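Local atomic coordinates of lipoprotein (Leptospira interrogans serogroup Icterohaemorrhagiae serovar copenhageni, PDB entry 6OE6), a protein that is of unknown function but is probably a membrane-anchored lipoprotein of this pathogenic spirochaete, its modelled part having strands and no helix. Residues 70-75 and 110-115. Numbering follows the deposited sequence.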
loop_
_atom_site.group_PDB
_atom_site.type_symbol
_atom_site.label_atom_id
_atom_site.label_comp_id
_atom_site.label_asym_id
_atom_site.label_seq_id
_atom_site.Cartn_x
_atom_site.Cartn_y
_atom_site.Cartn_z
ATOM N N THR A 70 1.559 15.938 -5.326
ATOM C CA THR A 70 1.825 14.591 -4.842
ATOM C C THR A 70 0.732 13.652 -5.335
ATOM O O THR A 70 -0.450 14.007 -5.339
ATOM C CB THR A 70 1.896 14.567 -3.309
ATOM O OG1 THR A 70 2.804 15.577 -2.867
ATOM C CG2 THR A 70 2.401 13.241 -2.810
ATOM N N TYR A 71 1.130 12.460 -5.777
ATOM C CA TYR A 71 0.179 11.458 -6.228
ATOM C C TYR A 71 0.585 10.103 -5.673
ATOM O O TYR A 71 1.757 9.852 -5.386
ATOM C CB TYR A 71 0.111 11.343 -7.757
ATOM C CG TYR A 71 -0.513 12.536 -8.458
ATOM C CD1 TYR A 71 -1.857 12.531 -8.817
ATOM C CD2 TYR A 71 0.244 13.651 -8.766
ATOM C CE1 TYR A 71 -2.432 13.610 -9.461
ATOM C CE2 TYR A 71 -0.317 14.736 -9.407
ATOM C CZ TYR A 71 -1.659 14.710 -9.750
ATOM O OH TYR A 71 -2.229 15.785 -10.389
ATOM N N VAL A 72 -0.404 9.220 -5.539
ATOM C CA VAL A 72 -0.135 7.792 -5.450
ATOM C C VAL A 72 -0.792 7.122 -6.641
ATOM O O VAL A 72 -1.758 7.636 -7.217
ATOM C CB VAL A 72 -0.648 7.166 -4.141
ATOM C CG1 VAL A 72 0.106 7.781 -2.954
ATOM C CG2 VAL A 72 -2.170 7.376 -4.009
ATOM N N SER A 73 -0.263 5.949 -6.997
ATOM C CA SER A 73 -0.958 5.054 -7.907
ATOM C C SER A 73 -0.929 3.656 -7.319
ATOM O O SER A 73 -0.017 3.281 -6.575
ATOM C CB SER A 73 -0.345 5.070 -9.307
ATOM O OG SER A 73 0.854 4.336 -9.342
ATOM N N LEU A 74 -1.968 2.900 -7.617
ATOM C CA LEU A 74 -1.991 1.496 -7.278
ATOM C C LEU A 74 -2.100 0.705 -8.566
ATOM O O LEU A 74 -2.856 1.075 -9.472
ATOM C CB LEU A 74 -3.172 1.201 -6.345
ATOM C CG LEU A 74 -3.139 -0.176 -5.679
ATOM C CD1 LEU A 74 -1.982 -0.271 -4.665
ATOM C CD2 LEU A 74 -4.473 -0.364 -4.914
ATOM N N SER A 75 -1.316 -0.355 -8.665
ATOM C CA SER A 75 -1.323 -1.234 -9.819
ATOM C C SER A 75 -1.631 -2.648 -9.358
ATOM O O SER A 75 -1.188 -3.064 -8.289
ATOM C CB SER A 75 0.046 -1.231 -10.529
ATOM O OG SER A 75 0.390 0.071 -10.997
ATOM N N TYR A 110 -0.274 -6.312 -5.533
ATOM C CA TYR A 110 -0.441 -4.885 -5.788
ATOM C C TYR A 110 0.862 -4.141 -5.584
ATOM O O TYR A 110 1.718 -4.551 -4.791
ATOM C CB TYR A 110 -1.503 -4.246 -4.843
ATOM C CG TYR A 110 -2.882 -4.818 -5.110
ATOM C CD1 TYR A 110 -3.716 -4.203 -6.050
ATOM C CD2 TYR A 110 -3.313 -5.991 -4.482
ATOM C CE1 TYR A 110 -4.952 -4.722 -6.352
ATOM C CE2 TYR A 110 -4.568 -6.514 -4.764
ATOM C CZ TYR A 110 -5.378 -5.856 -5.704
ATOM O OH TYR A 110 -6.620 -6.349 -6.021
ATOM N N LEU A 111 0.980 -3.020 -6.305
ATOM C CA LEU A 111 2.149 -2.154 -6.274
ATOM C C LEU A 111 1.647 -0.741 -6.041
ATOM O O LEU A 111 0.885 -0.201 -6.859
ATOM C CB LEU A 111 2.939 -2.236 -7.589
ATOM C CG LEU A 111 4.169 -1.329 -7.736
ATOM C CD1 LEU A 111 5.216 -1.700 -6.683
ATOM C CD2 LEU A 111 4.736 -1.414 -9.159
ATOM N N LEU A 112 2.091 -0.142 -4.948
ATOM C CA LEU A 112 1.708 1.226 -4.580
ATOM C C LEU A 112 2.919 2.105 -4.846
ATOM O O LEU A 112 4.007 1.814 -4.348
ATOM C CB LEU A 112 1.314 1.280 -3.102
ATOM C CG LEU A 112 1.101 2.648 -2.443
ATOM C CD1 LEU A 112 -0.024 3.426 -3.152
ATOM C CD2 LEU A 112 0.749 2.401 -0.972
ATOM N N LYS A 113 2.742 3.149 -5.655
ATOM C CA LYS A 113 3.818 4.078 -5.972
ATOM C C LYS A 113 3.481 5.447 -5.400
ATOM O O LYS A 113 2.316 5.837 -5.356
ATOM C CB LYS A 113 4.011 4.214 -7.484
ATOM C CG LYS A 113 4.434 2.914 -8.218
ATOM C CD LYS A 113 4.581 3.185 -9.688
ATOM C CE LYS A 113 4.808 1.894 -10.467
ATOM N NZ LYS A 113 5.155 2.212 -11.863
ATOM N N VAL A 114 4.517 6.174 -4.985
ATOM C CA VAL A 114 4.369 7.537 -4.479
ATOM C C VAL A 114 5.135 8.468 -5.415
ATOM O O VAL A 114 6.311 8.227 -5.705
ATOM C CB VAL A 114 4.883 7.678 -3.035
ATOM C CG1 VAL A 114 4.788 9.172 -2.601
ATOM C CG2 VAL A 114 4.124 6.763 -2.057
ATOM N N ALA A 115 4.463 9.512 -5.902
ATOM C CA ALA A 115 5.079 10.486 -6.791
ATOM C C ALA A 115 5.077 11.855 -6.132
ATOM O O ALA A 115 4.091 12.251 -5.505
ATOM C CB ALA A 115 4.352 10.558 -8.135
HETATM O O HOH W 1 1.311 1.610 -9.016
HETATM O O HOH W 2 2.118 0.847 -12.821
#
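Six backbone hydrogen bonds join antiparallel strands 70-75 and 110-115, two neighbouring inner strands of a mixed five-stranded sheet. They come in pairs, Tyr71 with Ala115, Ser73 with Lys113 and Ser75 with Leu111. The straightest runs from Ala115 N to Tyr71 O (2.8 Å, 174° at the hydrogen), whereas Tyr71 N meets Ala115 O from above the carbonyl plane. Between these pairs CA-H...O contacts close the gap, as from Val72 CA to Lys113 O (3.1 Å).

Apolar packing fills the face of Val72, Leu74, Leu112 and Val114. With CG anti to the backbone N (chi1 170°), Leu112 swings CD1 across to Val72 CB, 3.9 Å away. Leu74, also anti (chi1 -168°), lays CD1 on Leu112 CB at 4.0 Å and crosses the Tyr110 ring obliquely; the Tyr110 hydroxyl is tied to Ser106. Tyr56 packs on Val72 and Leu112, Tyr58 on Val114, and Leu105 on Leu74 and Tyr110.

On the opposite face two waters bridge polar groups. One binds Ser73 OG (2.8 Å) and Ser75 OG (2.7 Å) and donates to Leu111 O, which already accepts from Ser75 N. The second sits 2.6 Å from Ser75 OG and weakly accepts from Lys113 NZ, at the tip of an extended chain. Tyr71 CB meets Ala115 CB at 4.3 Å.

The pairing thus has an apolar face toward strand 53-59 of the second sheet, consistent with beta-sandwich-like packing, and a mixed one combining hydrated serines and lysine with apolar groups.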